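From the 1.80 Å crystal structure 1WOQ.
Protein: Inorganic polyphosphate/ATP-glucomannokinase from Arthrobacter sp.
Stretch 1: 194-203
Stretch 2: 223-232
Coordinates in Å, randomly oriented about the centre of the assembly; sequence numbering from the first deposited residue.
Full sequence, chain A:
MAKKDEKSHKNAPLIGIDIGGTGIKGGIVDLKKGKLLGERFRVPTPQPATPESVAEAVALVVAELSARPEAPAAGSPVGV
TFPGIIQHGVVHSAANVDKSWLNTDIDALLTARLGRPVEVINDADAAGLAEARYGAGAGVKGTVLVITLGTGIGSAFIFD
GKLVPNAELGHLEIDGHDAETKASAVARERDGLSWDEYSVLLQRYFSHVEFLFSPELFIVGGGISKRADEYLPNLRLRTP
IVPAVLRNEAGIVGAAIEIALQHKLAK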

# COMPACT_ATOMS: atom_id res chain seq x y z
N SER A 194 4.00 24.58 2.91
CA SER A 194 2.99 24.69 3.95
C SER A 194 1.87 23.78 3.46
O SER A 194 1.91 23.31 2.32
CB SER A 194 2.48 26.13 4.07
OG SER A 194 1.89 26.54 2.85
N TRP A 195 0.87 23.53 4.30
CA TRP A 195 -0.24 22.68 3.88
C TRP A 195 -0.97 23.33 2.70
O TRP A 195 -1.45 22.64 1.80
CB TRP A 195 -1.21 22.44 5.04
CG TRP A 195 -0.69 21.45 6.05
CD1 TRP A 195 -0.51 21.66 7.39
CD2 TRP A 195 -0.31 20.09 5.80
NE1 TRP A 195 -0.04 20.52 7.99
CE2 TRP A 195 0.10 19.54 7.04
CE3 TRP A 195 -0.27 19.28 4.65
CZ2 TRP A 195 0.54 18.22 7.16
CZ3 TRP A 195 0.17 17.97 4.78
CH2 TRP A 195 0.57 17.45 6.02
N ASP A 196 -1.06 24.66 2.70
CA ASP A 196 -1.74 25.36 1.62
C ASP A 196 -0.98 25.26 0.31
O ASP A 196 -1.58 25.10 -0.76
CB ASP A 196 -1.97 26.84 1.97
CG ASP A 196 -2.92 27.02 3.13
OD1 ASP A 196 -3.90 26.24 3.23
OD2 ASP A 196 -2.71 27.95 3.94
N GLU A 197 0.35 25.36 0.38
CA GLU A 197 1.15 25.26 -0.83
C GLU A 197 1.06 23.83 -1.36
O GLU A 197 1.03 23.60 -2.57
CB GLU A 197 2.61 25.64 -0.54
CG GLU A 197 2.77 27.09 -0.09
CD GLU A 197 4.20 27.46 0.23
OE1 GLU A 197 4.84 26.72 1.01
OE2 GLU A 197 4.69 28.48 -0.29
N TYR A 198 1.00 22.88 -0.43
CA TYR A 198 0.89 21.47 -0.80
C TYR A 198 -0.47 21.25 -1.46
O TYR A 198 -0.60 20.44 -2.38
CB TYR A 198 1.00 20.59 0.46
CG TYR A 198 1.10 19.10 0.19
CD1 TYR A 198 2.02 18.59 -0.73
CD2 TYR A 198 0.30 18.19 0.88
CE1 TYR A 198 2.14 17.22 -0.96
CE2 TYR A 198 0.41 16.82 0.66
CZ TYR A 198 1.33 16.34 -0.26
OH TYR A 198 1.44 14.98 -0.47
N SER A 199 -1.48 21.99 -1.00
CA SER A 199 -2.82 21.89 -1.57
C SER A 199 -2.83 22.28 -3.04
O SER A 199 -3.61 21.74 -3.83
CB SER A 199 -3.81 22.78 -0.80
OG SER A 199 -4.02 22.29 0.51
N VAL A 200 -1.96 23.21 -3.42
CA VAL A 200 -1.87 23.64 -4.81
C VAL A 200 -1.39 22.46 -5.65
O VAL A 200 -1.94 22.17 -6.72
CB VAL A 200 -0.88 24.82 -4.98
CG1 VAL A 200 -0.64 25.10 -6.46
CG2 VAL A 200 -1.43 26.07 -4.30
N LEU A 201 -0.35 21.79 -5.17
CA LEU A 201 0.21 20.64 -5.87
C LEU A 201 -0.82 19.52 -5.98
O LEU A 201 -0.94 18.86 -7.02
CB LEU A 201 1.45 20.12 -5.13
CG LEU A 201 2.74 20.90 -5.36
CD1 LEU A 201 3.80 20.42 -4.39
CD2 LEU A 201 3.21 20.70 -6.80
N LEU A 202 -1.57 19.28 -4.90
CA LEU A 202 -2.58 18.23 -4.92
C LEU A 202 -3.75 18.59 -5.82
O LEU A 202 -4.33 17.71 -6.46
CB LEU A 202 -3.07 17.93 -3.50
CG LEU A 202 -2.00 17.40 -2.53
CD1 LEU A 202 -2.65 17.05 -1.21
CD2 LEU A 202 -1.34 16.16 -3.13
N GLN A 203 -4.11 19.87 -5.87
CA GLN A 203 -5.20 20.31 -6.73
C GLN A 203 -4.83 19.96 -8.17
O GLN A 203 -5.65 19.46 -8.93
CB GLN A 203 -5.40 21.83 -6.61
CG GLN A 203 -6.38 22.45 -7.62
CD GLN A 203 -7.80 21.92 -7.49
OE1 GLN A 203 -8.27 21.65 -6.38
NE2 GLN A 203 -8.49 21.79 -8.61
N GLY A 223 0.45 7.79 5.25
CA GLY A 223 0.58 8.39 6.57
C GLY A 223 -0.08 9.74 6.77
O GLY A 223 -0.87 9.91 7.70
N ILE A 224 0.22 10.71 5.91
CA ILE A 224 -0.34 12.04 6.08
C ILE A 224 -1.82 12.20 5.71
O ILE A 224 -2.35 13.31 5.74
CB ILE A 224 0.47 13.10 5.31
CG1 ILE A 224 0.45 12.81 3.81
CG2 ILE A 224 1.89 13.13 5.84
CD1 ILE A 224 1.03 13.93 2.97
N SER A 225 -2.48 11.10 5.37
CA SER A 225 -3.90 11.20 5.05
C SER A 225 -4.60 11.52 6.37
O SER A 225 -5.76 11.91 6.39
CB SER A 225 -4.44 9.88 4.48
OG SER A 225 -4.43 8.84 5.44
N LYS A 226 -3.87 11.36 7.47
CA LYS A 226 -4.41 11.65 8.79
C LYS A 226 -4.52 13.16 8.98
O LYS A 226 -5.16 13.63 9.91
CB LYS A 226 -3.52 11.05 9.88
CG LYS A 226 -4.23 10.83 11.21
CD LYS A 226 -4.94 9.47 11.27
CE LYS A 226 -6.02 9.32 10.20
NZ LYS A 226 -6.58 7.94 10.16
N ARG A 227 -3.88 13.90 8.08
CA ARG A 227 -3.91 15.36 8.13
C ARG A 227 -4.71 15.89 6.95
O ARG A 227 -4.58 17.05 6.56
CB ARG A 227 -2.49 15.93 8.07
CG ARG A 227 -1.56 15.38 9.14
CD ARG A 227 -2.07 15.64 10.56
NE ARG A 227 -2.02 17.05 10.92
CZ ARG A 227 -2.99 17.93 10.69
NH1 ARG A 227 -4.11 17.55 10.09
NH2 ARG A 227 -2.85 19.20 11.06
N ALA A 228 -5.56 15.03 6.38
CA ALA A 228 -6.39 15.39 5.24
C ALA A 228 -7.20 16.67 5.44
O ALA A 228 -7.45 17.41 4.49
CB ALA A 228 -7.31 14.24 4.89
N ASP A 229 -7.62 16.93 6.68
CA ASP A 229 -8.42 18.12 6.95
C ASP A 229 -7.64 19.40 6.69
O ASP A 229 -8.22 20.48 6.60
CB ASP A 229 -8.92 18.09 8.40
CG ASP A 229 -7.80 17.98 9.41
OD1 ASP A 229 -7.01 17.01 9.32
OD2 ASP A 229 -7.71 18.85 10.29
N GLU A 230 -6.32 19.28 6.56
CA GLU A 230 -5.46 20.43 6.31
C GLU A 230 -5.33 20.79 4.83
O GLU A 230 -4.84 21.87 4.50
CB GLU A 230 -4.05 20.17 6.87
CG GLU A 230 -3.96 20.17 8.38
CD GLU A 230 -4.39 21.49 9.00
OE1 GLU A 230 -4.01 22.55 8.46
OE2 GLU A 230 -5.12 21.46 10.01
N TYR A 231 -5.75 19.90 3.94
CA TYR A 231 -5.63 20.18 2.52
C TYR A 231 -6.82 19.81 1.63
O TYR A 231 -7.08 20.50 0.64
CB TYR A 231 -4.34 19.54 1.97
CG TYR A 231 -4.15 18.08 2.31
CD1 TYR A 231 -4.75 17.07 1.56
CD2 TYR A 231 -3.33 17.71 3.38
CE1 TYR A 231 -4.54 15.72 1.86
CE2 TYR A 231 -3.11 16.36 3.69
CZ TYR A 231 -3.72 15.38 2.92
OH TYR A 231 -3.52 14.05 3.23
N LEU A 232 -7.54 18.75 1.97
CA LEU A 232 -8.68 18.37 1.15
C LEU A 232 -9.73 19.49 1.07
O LEU A 232 -10.29 19.74 0.01
CB LEU A 232 -9.33 17.08 1.68
CG LEU A 232 -8.48 15.81 1.58
CD1 LEU A 232 -9.33 14.61 1.97
CD2 LEU A 232 -7.93 15.64 0.17
O HOH W 1 -0.19 19.14 10.82

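Tyr 231 and Trp 195 form the apolar centre of a contact that buries 421 Å² between a helix, residues 195-203, and a turning segment that opens with a 3-10 stretch at 223-226. The backbones come nearest at Ser 199 and Tyr 231, whose CA atoms lie 5.2 Å apart. From one side of the helix, Trp 195, Tyr 198 and Leu 202 point their CA-to-CB bonds toward the second stretch, as the spacing of helical turns allows, and all three meet the Tyr 231 ring. Trp 195 CE3 lies 3.7 Å from Tyr 231 CD2, the two rings inclined at 33°. Tyr 198 instead turns its edge to the face of Tyr 231, with planes at 84° and centroids 5.9 Å apart. Leu 202 CD1 packs 3.5 Å from Tyr 231 CD1. Ile 224 extends this apolar patch: its CD1 lies 3.8 Å from Tyr 198 CE2, and its CB sits near the plane of the Trp 195 ring, 4.4 Å from CH2. Within its own stretch, Tyr 231 OH donates to Ile 224 O at 2.9 Å, tying the ring to the turn that carries Ile 224.

No direct hydrogen bond crosses the contact. Ser 199 OG approaches Tyr 231 CB to 3.1 Å but donates to Trp 195 O, 2.9 Å away, one turn back in its own helix. Farther out, Glu 230 lays its aliphatic base over the indole: its CB is 3.8 Å from the centroid of the five-membered ring of Trp 195, a CH-pi contact. Its carboxylate joins a salt bridge, Glu 230 OE2 to Arg 227 NH2 at 3.4 Å, while Arg 227 NH1 pairs with Asp 229 OD1 at 3.0 Å. At this polar edge water 1 links the stretches, accepting from Trp 195 NE1 at 3.2 Å and, weakly, from Arg 227 NH2 at 2.7 Å.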